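Local coordinates for protein butyrophilin subfamily 1 member A1 (Bos taurus, PDB 4HH8) that probably takes part in milk-fat droplet secretion as a membrane-associated receptor and may restrain T-cell proliferation, and is represented here by its two extracellular immunoglobulin-like domains, at residues 68-71 with 72-75; 98-101 with 102-106. The protein carries 1 engineered substitution. One frame throughout, in Å; residues are numbered along the deposited sequence.

Contact 1: 68-71 with 72-75; sequences EQEG and EEMA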
loop_
_atom_site.group_PDB
_atom_site.type_symbol
_atom_site.label_atom_id
_atom_site.label_comp_id
_atom_site.label_asym_id
_atom_site.label_seq_id
_atom_site.Cartn_x
_atom_site.Cartn_y
_atom_site.Cartn_z
ATOM N N GLU A 68 21.202 17.594 -2.023
ATOM C CA GLU A 68 20.168 17.069 -2.880
ATOM C C GLU A 68 20.318 17.633 -4.304
ATOM O O GLU A 68 20.423 18.846 -4.464
ATOM C CB GLU A 68 18.809 17.440 -2.329
ATOM C CG GLU A 68 17.701 17.224 -3.331
ATOM C CD GLU A 68 16.349 17.100 -2.696
ATOM O OE1 GLU A 68 16.059 17.781 -1.685
ATOM O OE2 GLU A 68 15.572 16.303 -3.224
ATOM N N GLN A 69 20.323 16.761 -5.315
ATOM C CA GLN A 69 20.320 17.186 -6.717
ATOM C C GLN A 69 18.911 17.147 -7.345
ATOM O O GLN A 69 18.547 16.157 -7.990
ATOM C CB GLN A 69 21.266 16.296 -7.533
ATOM C CG GLN A 69 22.699 16.213 -7.000
ATOM C CD GLN A 69 23.369 17.574 -6.942
ATOM O OE1 GLN A 69 23.376 18.326 -7.918
ATOM N NE2 GLN A 69 23.908 17.910 -5.784
ATOM N N GLU A 70 18.131 18.218 -7.188
ATOM C CA GLU A 70 16.723 18.219 -7.649
ATOM C C GLU A 70 16.509 18.026 -9.154
ATOM O O GLU A 70 15.525 17.404 -9.580
ATOM C CB GLU A 70 15.995 19.485 -7.199
ATOM C CG GLU A 70 15.795 19.610 -5.696
ATOM C CD GLU A 70 14.854 20.761 -5.313
ATOM O OE1 GLU A 70 13.662 20.475 -5.003
ATOM O OE2 GLU A 70 15.306 21.942 -5.325
ATOM N N GLY A 71 17.414 18.574 -9.965
ATOM C CA GLY A 71 17.293 18.467 -11.403
ATOM C C GLY A 71 17.561 17.084 -11.976
ATOM O O GLY A 71 17.373 16.854 -13.180
ATOM N N GLU A 72 18.022 16.167 -11.129
ATOM C CA GLU A 72 18.281 14.801 -11.541
ATOM C C GLU A 72 17.205 13.858 -10.961
ATOM O O GLU A 72 17.306 12.638 -11.096
ATOM C CB GLU A 72 19.669 14.373 -11.076
ATOM C CG GLU A 72 20.831 15.233 -11.597
ATOM C CD GLU A 72 22.139 14.478 -11.636
ATOM O OE1 GLU A 72 22.163 13.282 -12.052
ATOM O OE2 GLU A 72 23.150 15.083 -11.235
ATOM N N GLU A 73 16.203 14.442 -10.296
ATOM C CA GLU A 73 15.072 13.714 -9.710
ATOM C C GLU A 73 13.838 13.769 -10.612
ATOM O O GLU A 73 13.528 14.825 -11.189
ATOM C CB GLU A 73 14.736 14.306 -8.345
ATOM C CG GLU A 73 15.908 14.203 -7.366
ATOM C CD GLU A 73 15.606 14.762 -5.976
ATOM O OE1 GLU A 73 14.720 15.620 -5.840
ATOM O OE2 GLU A 73 16.263 14.333 -5.002
HETATM N N MSE A 74 13.129 12.651 -10.735
HETATM C CA MSE A 74 11.813 12.626 -11.399
HETATM C C MSE A 74 10.962 13.770 -10.902
HETATM O O MSE A 74 10.938 14.060 -9.690
HETATM C CB MSE A 74 11.076 11.326 -11.129
HETATM C CG MSE A 74 11.634 10.120 -11.843
HETATM SE SE MSE A 74 10.902 8.435 -11.106
HETATM C CE MSE A 74 12.462 7.703 -10.336
ATOM N N ALA A 75 10.263 14.418 -11.839
ATOM C CA ALA A 75 9.405 15.583 -11.531
ATOM C C ALA A 75 8.259 15.279 -10.564
ATOM O O ALA A 75 7.874 16.134 -9.764
ATOM C CB ALA A 75 8.882 16.247 -12.807
#

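Contact 2: 98-101 with 102-106; sequences QEVK and ASDDG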
loop_
_atom_site.group_PDB
_atom_site.type_symbol
_atom_site.label_atom_id
_atom_site.label_comp_id
_atom_site.label_asym_id
_atom_site.label_seq_id
_atom_site.Cartn_x
_atom_site.Cartn_y
_atom_site.Cartn_z
ATOM N N GLN A 98 6.763 11.914 0.978
ATOM C CA GLN A 98 5.582 12.510 1.591
ATOM C C GLN A 98 4.355 12.259 0.775
ATOM O O GLN A 98 4.440 12.114 -0.459
ATOM C CB GLN A 98 5.753 14.016 1.744
ATOM C CG GLN A 98 6.830 14.367 2.741
ATOM C CD GLN A 98 6.985 15.861 2.913
ATOM O OE1 GLN A 98 6.757 16.646 1.975
ATOM N NE2 GLN A 98 7.373 16.270 4.120
ATOM N N GLU A 99 3.217 12.202 1.474
ATOM C CA GLU A 99 1.921 12.065 0.839
ATOM C C GLU A 99 1.887 10.895 -0.140
ATOM O O GLU A 99 1.691 11.073 -1.369
ATOM C CB GLU A 99 1.498 13.391 0.197
ATOM C CG GLU A 99 0.499 14.148 1.104
ATOM C CD GLU A 99 0.939 15.584 1.431
ATOM O OE1 GLU A 99 0.804 16.463 0.542
ATOM O OE2 GLU A 99 1.402 15.839 2.580
ATOM N N VAL A 100 2.084 9.692 0.418
ATOM C CA VAL A 100 2.134 8.471 -0.388
ATOM C C VAL A 100 0.841 8.277 -1.175
ATOM O O VAL A 100 -0.239 8.494 -0.644
ATOM C CB VAL A 100 2.459 7.249 0.493
ATOM C CG1 VAL A 100 1.978 5.946 -0.155
ATOM C CG2 VAL A 100 3.943 7.230 0.766
ATOM N N LYS A 101 0.968 7.935 -2.456
ATOM C CA LYS A 101 -0.181 7.486 -3.248
ATOM C C LYS A 101 -0.015 6.060 -3.764
ATOM O O LYS A 101 1.081 5.491 -3.723
ATOM C CB LYS A 101 -0.527 8.423 -4.427
ATOM C CG LYS A 101 0.572 9.242 -5.065
ATOM C CD LYS A 101 -0.111 10.500 -5.736
ATOM C CE LYS A 101 0.871 11.551 -6.212
ATOM N NZ LYS A 101 1.640 11.155 -7.453
ATOM N N ALA A 102 -1.113 5.503 -4.270
ATOM C CA ALA A 102 -1.137 4.166 -4.871
ATOM C C ALA A 102 -0.052 3.920 -5.929
ATOM O O ALA A 102 0.549 2.848 -5.975
ATOM C CB ALA A 102 -2.525 3.881 -5.455
ATOM N N SER A 103 0.203 4.902 -6.781
ATOM C CA SER A 103 1.272 4.798 -7.795
ATOM C C SER A 103 2.700 4.679 -7.227
ATOM O O SER A 103 3.613 4.243 -7.941
ATOM C CB SER A 103 1.221 6.016 -8.724
ATOM O OG SER A 103 1.214 7.196 -7.927
ATOM N N ASP A 104 2.898 5.060 -5.957
ATOM C CA ASP A 104 4.186 4.898 -5.279
ATOM C C ASP A 104 4.498 3.453 -4.878
ATOM O O ASP A 104 5.655 3.127 -4.544
ATOM C CB ASP A 104 4.232 5.769 -4.029
ATOM C CG ASP A 104 4.200 7.235 -4.358
ATOM O OD1 ASP A 104 4.801 7.609 -5.398
ATOM O OD2 ASP A 104 3.611 8.006 -3.580
ATOM N N ASP A 105 3.480 2.588 -4.898
ATOM C CA ASP A 105 3.660 1.154 -4.595
ATOM C C ASP A 105 4.634 0.499 -5.564
ATOM O O ASP A 105 4.562 0.740 -6.768
ATOM C CB ASP A 105 2.314 0.448 -4.732
ATOM C CG ASP A 105 2.319 -0.939 -4.135
ATOM O OD1 ASP A 105 1.808 -1.104 -3.015
ATOM O OD2 ASP A 105 2.835 -1.864 -4.777
ATOM N N GLY A 106 5.543 -0.317 -5.037
ATOM C CA GLY A 106 6.462 -1.073 -5.878
ATOM C C GLY A 106 7.866 -1.194 -5.320
ATOM O O GLY A 106 8.127 -0.914 -4.146
#

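Contact 1: 68-71 with 72-75
A short 3-10 turn just after edge strand 67-68 folds Q69 and E70 back onto E72 and E73. Two successive i-to-i+3 bonds make it: E72 N donates to Q69 O at 3.2 Å, and E73 N donates to E70 O at 3.1 Å. R78 NE supplies a second donor to E70 O. In this V-set domain the turn begins the connection from strand 67-68 to strand 81-85, and strand 61-64 lies alongside it. E72 suits its place because its carboxylate reaches that strand, OE2 forming a salt bridge with R64 NH1. E73 is buried. With CG beside its own backbone N (chi1 -61°) and the chain extended, it runs past Q69 O, 3.3 Å from CG, to bring OE2 to L62 N, which donates to it. E68 crosses E73 at about a right angle, their carboxylate planes 68° apart, and E68 OE2 lies close to both oxygens of its neighbour, 2.7 Å from E73 OE2 and 2.8 Å from E73 OE1. All three are acceptors, and two carboxylates this close would probably share a proton, one acid being held neutral. Replacing E73 by an alanine would probably leave L62 N without its carboxylate acceptor and deprive E68 OE2 of the group it packs against.

Contact 2: 98-101 with 102-106
Two bonds join K101 and D104 across the 3-10 turn 102-104. Backbone D104 N donates to K101 O at 2.9 Å, and the D104 carboxylate returns to the start of the turn, where OD2 accepts K101 N at 2.9 Å in an almost straight bond (175°). The first torsion allows this: CG stands beside the aspartate's own N (chi1 -66°), which swings the acid back over K101. The amide meets OD2 on its anti side, 35° out of the carboxylate plane. OD2 also takes a salt bridge from R80 NH2, so this buried oxygen has two donors, while OD1 has a weak hydrogen bond with Y77 OH. A short acid suits the place, since it can reach amide and guanidinium together. One residue on, D105 N is satisfied by A102 O at 3.1 Å, and its OD1 accepts V127 N. K101 stays at the surface, its CG 3.6 Å from S103 OG, and S103 O is bonded by R53 NH2. The hydroxyl of Y108 donates to D104 O, and with G106 these residues form the Asp-X-Gly-X-Tyr-X-Cys signature and tyrosine corner of immunoglobulin variable-type domains, joined to R80 by the Arg-Asp salt bridge familiar in that family.

In the fold
Both contacts lie in the N-terminal V-set domain and follow one another along the chain without nesting or crossing. Contact 1 closes a single turn at the start of the connection from strand 67-68 to strand 81-85, beside the edge of the six-stranded sheet. The chain then passes through strands 81-85 and 92-97 of the other sheet, and contact 2 closes a turn in the loop that returns it to strand 106-114. Their centres are 18 Å apart and they do not touch, yet R78 and R80, both just before strand 81-85, serve contact 1 and contact 2 respectively. Contact 2 also faces the second immunoglobulin domain, where A102 and D105 touch Y156.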